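Local structure of DUF1460 domain-containing protein (Legionella pneumophila subsp. pneumophila, 2IM9) at residues Ser61-Gly75 and Phe85-Tyr98. The protein is of unknown function but belongs to an N-acetylmuramoyl-L-alanine amidase-like family and may cleave amide bonds in cell-wall peptidoglycan. Residues are numbered along the deposited sequence; the frame is centred on the assembly and turned at random.
Sequences SAYFKGTKYILGSLG and FPRYRVDGFDCDTY
R89 and S73 join two neighbouring loops, and the arginine can be followed outward from CB. Its CB carries CG between the backbone N and the carbonyl carbon (chi1 66°). CG and CD pass L74 CD2, and CD also nears S73 O. A bend at chi3 (-61°) then sets the guanidinium edge-on to D91 and S73 O. R89 NE bonds D91 OD1 at 2.7 Å, and R89 NH2 donates to the syn lone pair of D91 OD2; together the two bonds make a side-on salt bridge. R89 NH1 gives a bond of 2.9 Å to S73 O, in the carbonyl plane and on a lone pair. I70 CD1 lies over one face of the group, 3.6 Å from R89 NH2.

Next to this, Y69 and F93 form a single beta bridge. F93 N donates to K68 O, and I70 N donates to F93 O at 2.9 Å. D94 sits at the N-cap of helix 95-107 and makes a capping box with T97. D94 OD1 receives T97 N, while S73 N donates across the contact to D94 OD2 at 3.1 Å, from above the carboxylate plane.

Toward helix 53-63 the contact is aromatic. The edge of F93 points at a face of F64 in a T-shaped pair, with centroids 5.2 Å apart and planes at 73°. Y63 covers the opposite face of F64. Y98 extends with CG anti to its backbone N, and Y98 OH donates to S61 O at 2.8 Å, from above the carbonyl plane. F93 and Y98 also touch strand 278-285.

The contact thus joins helix 53-63 and the loop after it to the start of helix 95-107. D91 probably balances the charge of buried R89. Each guanidinium nitrogen has an oxygen acceptor near its plane, which should limit rotation of the group.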
ATOM      1  N   SER A  61      -8.355  -1.820 -10.855  1.00 16.82           N
ATOM      2  CA  SER A  61      -6.913  -1.975 -10.926  1.00 16.37           C
ATOM      3  C   SER A  61      -6.446  -2.112 -12.391  1.00 16.99           C
ATOM      4  O   SER A  61      -5.454  -1.508 -12.788  1.00 16.41           O
ATOM      5  CB  SER A  61      -6.448  -3.140 -10.045  1.00 16.44           C
ATOM      6  OG  SER A  61      -7.029  -4.365 -10.443  1.00 17.61           O
ATOM      7  N   ALA A  62      -7.206  -2.848 -13.206  1.00 16.66           N
ATOM      8  CA  ALA A  62      -6.879  -3.021 -14.631  1.00 18.10           C
ATOM      9  C   ALA A  62      -6.939  -1.706 -15.408  1.00 18.98           C
ATOM     10  O   ALA A  62      -6.119  -1.464 -16.288  1.00 19.84           O
ATOM     11  CB  ALA A  62      -7.789  -4.038 -15.269  1.00 18.15           C
ATOM     12  N   TYR A  63      -7.890  -0.860 -15.052  1.00 20.66           N
ATOM     13  CA  TYR A  63      -8.109   0.413 -15.752  1.00 22.51           C
ATOM     14  C   TYR A  63      -6.856   1.287 -15.721  1.00 22.22           C
ATOM     15  O   TYR A  63      -6.611   2.076 -16.643  1.00 23.27           O
ATOM     16  CB  TYR A  63      -9.295   1.133 -15.127  1.00 24.28           C
ATOM     17  CG  TYR A  63      -9.573   2.511 -15.688  1.00 27.49           C
ATOM     18  CD1 TYR A  63     -10.162   2.674 -16.948  1.00 30.38           C
ATOM     19  CD2 TYR A  63      -9.255   3.653 -14.952  1.00 29.16           C
ATOM     20  CE1 TYR A  63     -10.420   3.953 -17.463  1.00 31.62           C
ATOM     21  CE2 TYR A  63      -9.506   4.930 -15.448  1.00 31.91           C
ATOM     22  CZ  TYR A  63     -10.088   5.076 -16.699  1.00 30.86           C
ATOM     23  OH  TYR A  63     -10.323   6.344 -17.174  1.00 32.29           O
ATOM     24  N   PHE A  64      -6.060   1.144 -14.660  1.00 21.11           N
ATOM     25  CA  PHE A  64      -4.842   1.944 -14.496  1.00 20.75           C
ATOM     26  C   PHE A  64      -3.564   1.255 -14.953  1.00 20.10           C
ATOM     27  O   PHE A  64      -2.495   1.802 -14.767  1.00 19.58           O
ATOM     28  CB  PHE A  64      -4.681   2.393 -13.037  1.00 20.65           C
ATOM     29  CG  PHE A  64      -5.766   3.326 -12.574  1.00 21.80           C
ATOM     30  CD1 PHE A  64      -5.819   4.647 -13.038  1.00 19.29           C
ATOM     31  CD2 PHE A  64      -6.740   2.889 -11.695  1.00 23.01           C
ATOM     32  CE1 PHE A  64      -6.825   5.512 -12.615  1.00 20.65           C
ATOM     33  CE2 PHE A  64      -7.761   3.748 -11.266  1.00 23.43           C
ATOM     34  CZ  PHE A  64      -7.805   5.058 -11.727  1.00 22.04           C
ATOM     35  N   LYS A  65      -3.653   0.043 -15.513  1.00 20.84           N
ATOM     36  CA  LYS A  65      -2.439  -0.597 -16.044  1.00 21.65           C
ATOM     37  C   LYS A  65      -1.772   0.322 -17.072  1.00 21.37           C
ATOM     38  O   LYS A  65      -2.460   0.967 -17.882  1.00 21.79           O
ATOM     39  CB  LYS A  65      -2.737  -1.960 -16.677  1.00 22.04           C
ATOM     40  CG  LYS A  65      -2.916  -3.086 -15.672  1.00 24.59           C
ATOM     41  CD  LYS A  65      -3.462  -4.345 -16.336  1.00 26.60           C
ATOM     42  CE  LYS A  65      -2.425  -5.009 -17.221  1.00 27.99           C
ATOM     43  NZ  LYS A  65      -2.979  -6.290 -17.744  1.00 28.73           N
ATOM     44  N   GLY A  66      -0.444   0.380 -17.022  1.00 20.98           N
ATOM     45  CA  GLY A  66       0.339   1.213 -17.925  1.00 20.95           C
ATOM     46  C   GLY A  66       0.577   2.641 -17.469  1.00 20.47           C
ATOM     47  O   GLY A  66       1.365   3.358 -18.082  1.00 20.61           O
ATOM     48  N   THR A  67      -0.098   3.060 -16.398  1.00 19.61           N
ATOM     49  CA  THR A  67       0.144   4.373 -15.783  1.00 19.24           C
ATOM     50  C   THR A  67       1.533   4.424 -15.153  1.00 18.87           C
ATOM     51  O   THR A  67       1.963   3.473 -14.491  1.00 18.40           O
ATOM     52  CB  THR A  67      -0.926   4.696 -14.716  1.00 18.95           C
ATOM     53  OG1 THR A  67      -2.222   4.650 -15.328  1.00 20.41           O
ATOM     54  CG2 THR A  67      -0.711   6.080 -14.118  1.00 19.04           C
ATOM     55  N   LYS A  68       2.232   5.542 -15.340  1.00 18.63           N
ATOM     56  CA  LYS A  68       3.628   5.625 -14.956  1.00 19.29           C
ATOM     57  C   LYS A  68       3.828   5.561 -13.451  1.00 19.31           C
ATOM     58  O   LYS A  68       2.934   5.921 -12.678  1.00 19.23           O
ATOM     59  CB  LYS A  68       4.278   6.893 -15.512  1.00 20.13           C
ATOM     60  CG  LYS A  68       3.930   8.149 -14.766  1.00 23.53           C
ATOM     61  CD  LYS A  68       4.590   9.358 -15.408  1.00 28.12           C
ATOM     62  CE  LYS A  68       3.825  10.616 -15.057  1.00 30.70           C
ATOM     63  NZ  LYS A  68       4.620  11.823 -15.413  1.00 33.84           N
ATOM     64  N   TYR A  69       5.020   5.126 -13.063  1.00 18.75           N
ATOM     65  CA  TYR A  69       5.438   5.086 -11.681  1.00 18.93           C
ATOM     66  C   TYR A  69       5.926   6.462 -11.272  1.00 18.49           C
ATOM     67  O   TYR A  69       6.739   7.068 -11.982  1.00 19.23           O
ATOM     68  CB  TYR A  69       6.567   4.056 -11.517  1.00 19.18           C
ATOM     69  CG  TYR A  69       7.037   3.896 -10.104  1.00 20.67           C
ATOM     70  CD1 TYR A  69       6.363   3.044  -9.225  1.00 19.38           C
ATOM     71  CD2 TYR A  69       8.149   4.601  -9.634  1.00 20.16           C
ATOM     72  CE1 TYR A  69       6.789   2.890  -7.912  1.00 22.08           C
ATOM     73  CE2 TYR A  69       8.587   4.458  -8.304  1.00 22.47           C
ATOM     74  CZ  TYR A  69       7.891   3.601  -7.456  1.00 22.66           C
ATOM     75  OH  TYR A  69       8.322   3.448  -6.156  1.00 24.26           O
ATOM     76  N   ILE A  70       5.412   6.976 -10.155  1.00 18.13           N
ATOM     77  CA  ILE A  70       5.978   8.172  -9.530  1.00 18.21           C
ATOM     78  C   ILE A  70       6.237   7.873  -8.058  1.00 18.61           C
ATOM     79  O   ILE A  70       5.303   7.594  -7.310  1.00 17.93           O
ATOM     80  CB  ILE A  70       5.061   9.413  -9.631  1.00 17.52           C
ATOM     81  CG1 ILE A  70       4.709   9.697 -11.094  1.00 18.75           C
ATOM     82  CG2 ILE A  70       5.722  10.613  -8.956  1.00 17.74           C
ATOM     83  CD1 ILE A  70       3.646  10.771 -11.286  1.00 19.26           C
ATOM     84  N   LEU A  71       7.499   7.919  -7.651  1.00 18.32           N
ATOM     85  CA  LEU A  71       7.838   7.690  -6.256  1.00 19.56           C
ATOM     86  C   LEU A  71       7.185   8.755  -5.377  1.00 18.69           C
ATOM     87  O   LEU A  71       7.301   9.945  -5.669  1.00 19.30           O
ATOM     88  CB  LEU A  71       9.348   7.751  -6.073  1.00 20.78           C
ATOM     89  CG  LEU A  71       9.834   7.490  -4.654  1.00 22.00           C
ATOM     90  CD1 LEU A  71       9.436   6.094  -4.186  1.00 25.47           C
ATOM     91  CD2 LEU A  71      11.346   7.701  -4.580  1.00 25.38           C
ATOM     92  N   GLY A  72       6.491   8.331  -4.319  1.00 18.71           N
ATOM     93  CA  GLY A  72       5.856   9.291  -3.393  1.00 17.40           C
ATOM     94  C   GLY A  72       4.806  10.132  -4.116  1.00 17.31           C
ATOM     95  O   GLY A  72       4.849  11.358  -4.097  1.00 17.64           O
ATOM     96  N   SER A  73       3.864   9.457  -4.763  1.00 16.37           N
ATOM     97  CA  SER A  73       2.916  10.104  -5.683  1.00 16.19           C
ATOM     98  C   SER A  73       1.998  11.139  -5.035  1.00 15.25           C
ATOM     99  O   SER A  73       1.564  12.080  -5.701  1.00 14.78           O
ATOM    100  CB  SER A  73       2.044   9.044  -6.356  1.00 16.74           C
ATOM    101  OG  SER A  73       2.715   8.474  -7.486  1.00 21.03           O
ATOM    102  N   LEU A  74       1.665  10.926  -3.759  1.00 14.25           N
ATOM    103  CA  LEU A  74       0.639  11.733  -3.078  1.00 13.49           C
ATOM    104  C   LEU A  74       1.193  12.449  -1.866  1.00 14.22           C
ATOM    105  O   LEU A  74       2.154  11.983  -1.229  1.00 15.41           O
ATOM    106  CB  LEU A  74      -0.533  10.837  -2.632  1.00 13.80           C
ATOM    107  CG  LEU A  74      -1.249  10.087  -3.767  1.00 12.20           C
ATOM    108  CD1 LEU A  74      -2.477   9.302  -3.252  1.00 11.05           C
ATOM    109  CD2 LEU A  74      -1.676  11.081  -4.834  1.00 12.83           C
ATOM    110  N   GLY A  75       0.555  13.566  -1.531  1.00 13.54           N
ATOM    111  CA  GLY A  75       0.848  14.295  -0.306  1.00 14.91           C
ATOM    112  C   GLY A  75      -0.437  14.719   0.393  1.00 14.90           C
ATOM    113  O   GLY A  75      -1.458  14.011   0.352  1.00 15.88           O
ATOM    114  N   PHE A  85       2.214  17.701  -2.477  1.00 13.77           N
ATOM    115  CA  PHE A  85       1.811  16.815  -3.570  1.00 14.02           C
ATOM    116  C   PHE A  85       0.294  16.538  -3.478  1.00 14.10           C
ATOM    117  O   PHE A  85      -0.311  16.707  -2.398  1.00 14.94           O
ATOM    118  CB  PHE A  85       2.616  15.514  -3.522  1.00 14.32           C
ATOM    119  CG  PHE A  85       3.818  15.506  -4.432  1.00 13.86           C
ATOM    120  CD1 PHE A  85       4.742  16.563  -4.410  1.00 17.16           C
ATOM    121  CD2 PHE A  85       4.005  14.470  -5.342  1.00 15.97           C
ATOM    122  CE1 PHE A  85       5.843  16.573  -5.255  1.00 18.15           C
ATOM    123  CE2 PHE A  85       5.127  14.465  -6.200  1.00 18.01           C
ATOM    124  CZ  PHE A  85       6.049  15.526  -6.137  1.00 18.07           C
ATOM    125  N   PRO A  86      -0.323  16.139  -4.603  1.00 14.73           N
ATOM    126  CA  PRO A  86      -1.783  16.037  -4.656  1.00 14.22           C
ATOM    127  C   PRO A  86      -2.320  14.978  -3.694  1.00 13.99           C
ATOM    128  O   PRO A  86      -1.622  14.016  -3.355  1.00 14.56           O
ATOM    129  CB  PRO A  86      -2.083  15.605  -6.096  1.00 15.25           C
ATOM    130  CG  PRO A  86      -0.779  15.257  -6.720  1.00 15.52           C
ATOM    131  CD  PRO A  86       0.336  15.766  -5.873  1.00 15.21           C
ATOM    132  N   ARG A  87      -3.574  15.149  -3.288  1.00 13.04           N
ATOM    133  CA  ARG A  87      -4.240  14.187  -2.416  1.00 13.64           C
ATOM    134  C   ARG A  87      -4.631  12.889  -3.119  1.00 13.79           C
ATOM    135  O   ARG A  87      -4.753  11.826  -2.481  1.00 13.47           O
ATOM    136  CB  ARG A  87      -5.475  14.857  -1.814  1.00 13.43           C
ATOM    137  CG  ARG A  87      -5.037  15.874  -0.774  1.00 14.28           C
ATOM    138  CD  ARG A  87      -6.160  16.812  -0.407  1.00 15.77           C
ATOM    139  NE  ARG A  87      -6.457  17.718  -1.509  1.00 15.63           N
ATOM    140  CZ  ARG A  87      -7.377  18.663  -1.446  1.00 14.70           C
ATOM    141  NH1 ARG A  87      -8.081  18.795  -0.320  1.00 16.43           N
ATOM    142  NH2 ARG A  87      -7.570  19.460  -2.496  1.00 14.05           N
ATOM    143  N   TYR A  88      -4.850  12.992  -4.429  1.00 14.09           N
ATOM    144  CA  TYR A  88      -5.111  11.841  -5.307  1.00 13.86           C
ATOM    145  C   TYR A  88      -4.816  12.267  -6.751  1.00 13.71           C
ATOM    146  O   TYR A  88      -4.781  13.465  -7.070  1.00 13.28           O
ATOM    147  CB  TYR A  88      -6.564  11.353  -5.196  1.00 14.84           C
ATOM    148  CG  TYR A  88      -7.564  12.486  -5.320  1.00 16.22           C
ATOM    149  CD1 TYR A  88      -8.077  12.859  -6.570  1.00 16.22           C
ATOM    150  CD2 TYR A  88      -7.980  13.191  -4.184  1.00 18.09           C
ATOM    151  CE1 TYR A  88      -8.989  13.917  -6.697  1.00 17.63           C
ATOM    152  CE2 TYR A  88      -8.886  14.240  -4.281  1.00 17.81           C
ATOM    153  CZ  TYR A  88      -9.386  14.603  -5.541  1.00 17.23           C
ATOM    154  OH  TYR A  88     -10.280  15.644  -5.633  1.00 20.60           O
ATOM    155  N   ARG A  89      -4.560  11.286  -7.606  1.00 13.30           N
ATOM    156  CA  ARG A  89      -4.220  11.562  -9.000  1.00 13.83           C
ATOM    157  C   ARG A  89      -4.421  10.325  -9.847  1.00 14.47           C
ATOM    158  O   ARG A  89      -4.493   9.205  -9.319  1.00 14.91           O
ATOM    159  CB  ARG A  89      -2.765  12.044  -9.106  1.00 13.83           C
ATOM    160  CG  ARG A  89      -1.735  10.985  -8.729  1.00 13.65           C
ATOM    161  CD  ARG A  89      -0.397  11.602  -8.394  1.00 15.55           C
ATOM    162  NE  ARG A  89       0.180  12.350  -9.534  1.00 15.49           N
ATOM    163  CZ  ARG A  89       1.312  13.060  -9.479  1.00 17.56           C
ATOM    164  NH1 ARG A  89       2.000  13.155  -8.350  1.00 18.15           N
ATOM    165  NH2 ARG A  89       1.752  13.710 -10.569  1.00 17.81           N
ATOM    166  N   VAL A  90      -4.494  10.515 -11.164  1.00 14.73           N
ATOM    167  CA  VAL A  90      -4.654   9.362 -12.069  1.00 16.52           C
ATOM    168  C   VAL A  90      -3.527   9.251 -13.086  1.00 16.88           C
ATOM    169  O   VAL A  90      -3.585   8.400 -13.980  1.00 19.04           O
ATOM    170  CB  VAL A  90      -6.003   9.413 -12.812  1.00 16.13           C
ATOM    171  CG1 VAL A  90      -7.161   9.225 -11.817  1.00 16.22           C
ATOM    172  CG2 VAL A  90      -6.144  10.736 -13.588  1.00 16.17           C
ATOM    173  N   ASP A  91      -2.522  10.108 -12.961  1.00 17.98           N
ATOM    174  CA  ASP A  91      -1.426  10.199 -13.936  1.00 18.68           C
ATOM    175  C   ASP A  91      -0.148   9.471 -13.482  1.00 18.45           C
ATOM    176  O   ASP A  91       0.831   9.402 -14.221  1.00 18.40           O
ATOM    177  CB  ASP A  91      -1.098  11.669 -14.230  1.00 19.55           C
ATOM    178  CG  ASP A  91      -0.517  12.384 -13.023  1.00 21.45           C
ATOM    179  OD1 ASP A  91      -1.016  12.148 -11.906  1.00 21.25           O
ATOM    180  OD2 ASP A  91       0.443  13.168 -13.175  1.00 24.27           O
ATOM    181  N   GLY A  92      -0.152   8.937 -12.263  1.00 17.51           N
ATOM    182  CA  GLY A  92       1.045   8.281 -11.728  1.00 16.61           C
ATOM    183  C   GLY A  92       0.732   7.647 -10.388  1.00 16.66           C
ATOM    184  O   GLY A  92      -0.174   8.111  -9.696  1.00 15.05           O
ATOM    185  N   PHE A  93       1.475   6.596 -10.045  1.00 15.63           N
ATOM    186  CA  PHE A  93       1.316   5.871  -8.783  1.00 15.54           C
ATOM    187  C   PHE A  93       2.639   5.370  -8.249  1.00 15.86           C
ATOM    188  O   PHE A  93       3.555   5.089  -9.032  1.00 15.59           O
ATOM    189  CB  PHE A  93       0.455   4.623  -9.001  1.00 15.32           C
ATOM    190  CG  PHE A  93      -0.958   4.921  -9.408  1.00 15.03           C
ATOM    191  CD1 PHE A  93      -1.897   5.327  -8.468  1.00 14.79           C
ATOM    192  CD2 PHE A  93      -1.347   4.788 -10.746  1.00 16.16           C
ATOM    193  CE1 PHE A  93      -3.218   5.616  -8.847  1.00 14.90           C
ATOM    194  CE2 PHE A  93      -2.653   5.056 -11.135  1.00 15.52           C
ATOM    195  CZ  PHE A  93      -3.599   5.470 -10.172  1.00 15.90           C
ATOM    196  N   ASP A  94       2.729   5.198  -6.927  1.00 14.79           N
ATOM    197  CA  ASP A  94       3.749   4.313  -6.377  1.00 15.51           C
ATOM    198  C   ASP A  94       3.048   3.065  -5.825  1.00 14.44           C
ATOM    199  O   ASP A  94       1.829   2.931  -5.976  1.00 13.85           O
ATOM    200  CB  ASP A  94       4.640   5.021  -5.360  1.00 15.73           C
ATOM    201  CG  ASP A  94       3.901   5.476  -4.136  1.00 18.80           C
ATOM    202  OD1 ASP A  94       3.088   4.699  -3.584  1.00 18.55           O
ATOM    203  OD2 ASP A  94       4.180   6.616  -3.681  1.00 22.51           O
ATOM    204  N   CYS A  95       3.773   2.122  -5.226  1.00 14.93           N
ATOM    205  CA  CYS A  95       3.097   0.876  -4.876  1.00 15.59           C
ATOM    206  C   CYS A  95       1.977   1.107  -3.867  1.00 15.30           C
ATOM    207  O   CYS A  95       0.913   0.483  -3.961  1.00 16.34           O
ATOM    208  CB  CYS A  95       4.059  -0.201  -4.369  1.00 15.90           C
ATOM    209  SG  CYS A  95       4.879   0.187  -2.840  1.00 21.78           S
ATOM    210  N   ASP A  96       2.216   2.019  -2.922  1.00 15.86           N
ATOM    211  CA  ASP A  96       1.257   2.308  -1.845  1.00 15.99           C
ATOM    212  C   ASP A  96       0.066   3.102  -2.357  1.00 14.76           C
ATOM    213  O   ASP A  96      -1.070   2.788  -2.035  1.00 14.53           O
ATOM    214  CB  ASP A  96       1.931   3.132  -0.732  1.00 17.39           C
ATOM    215  CG  ASP A  96       3.187   2.486  -0.195  1.00 22.93           C
ATOM    216  OD1 ASP A  96       3.119   1.323   0.226  1.00 28.16           O
ATOM    217  OD2 ASP A  96       4.243   3.160  -0.182  1.00 28.63           O
ATOM    218  N   THR A  97       0.323   4.143  -3.141  1.00 13.80           N
ATOM    219  CA  THR A  97      -0.772   4.976  -3.637  1.00 14.36           C
ATOM    220  C   THR A  97      -1.653   4.230  -4.646  1.00 14.21           C
ATOM    221  O   THR A  97      -2.861   4.496  -4.740  1.00 14.62           O
ATOM    222  CB  THR A  97      -0.289   6.334  -4.188  1.00 14.80           C
ATOM    223  OG1 THR A  97       0.390   6.140  -5.433  1.00 15.77           O
ATOM    224  CG2 THR A  97       0.670   7.024  -3.184  1.00 15.69           C
ATOM    225  N   TYR A  98      -1.070   3.305  -5.400  1.00 12.87           N
ATOM    226  CA  TYR A  98      -1.868   2.478  -6.293  1.00 13.45           C
ATOM    227  C   TYR A  98      -2.892   1.664  -5.512  1.00 12.97           C
ATOM    228  O   TYR A  98      -4.077   1.667  -5.822  1.00 13.05           O
ATOM    229  CB  TYR A  98      -0.958   1.571  -7.120  1.00 13.33           C
ATOM    230  CG  TYR A  98      -1.677   0.678  -8.088  1.00 13.68           C
ATOM    231  CD1 TYR A  98      -2.477   1.208  -9.106  1.00 14.51           C
ATOM    232  CD2 TYR A  98      -1.525  -0.717  -8.024  1.00 13.18           C
ATOM    233  CE1 TYR A  98      -3.135   0.361 -10.010  1.00 14.35           C
ATOM    234  CE2 TYR A  98      -2.181  -1.554  -8.909  1.00 13.28           C
ATOM    235  CZ  TYR A  98      -2.965  -1.011  -9.905  1.00 14.33           C
ATOM    236  OH  TYR A  98      -3.593  -1.854 -10.785  1.00 15.27           O
TER
HETATM  237  O   HOH W   1      -3.835   6.713 -16.049  1.00 41.80           O
HETATM  238  O   HOH W   2       0.869   7.669 -17.011  1.00 28.94           O
HETATM  239  O   HOH W   3       3.011  13.615 -14.233  1.00 42.31           O
HETATM  240  O   HOH W   4       6.679   2.014  -4.691  1.00 29.83           O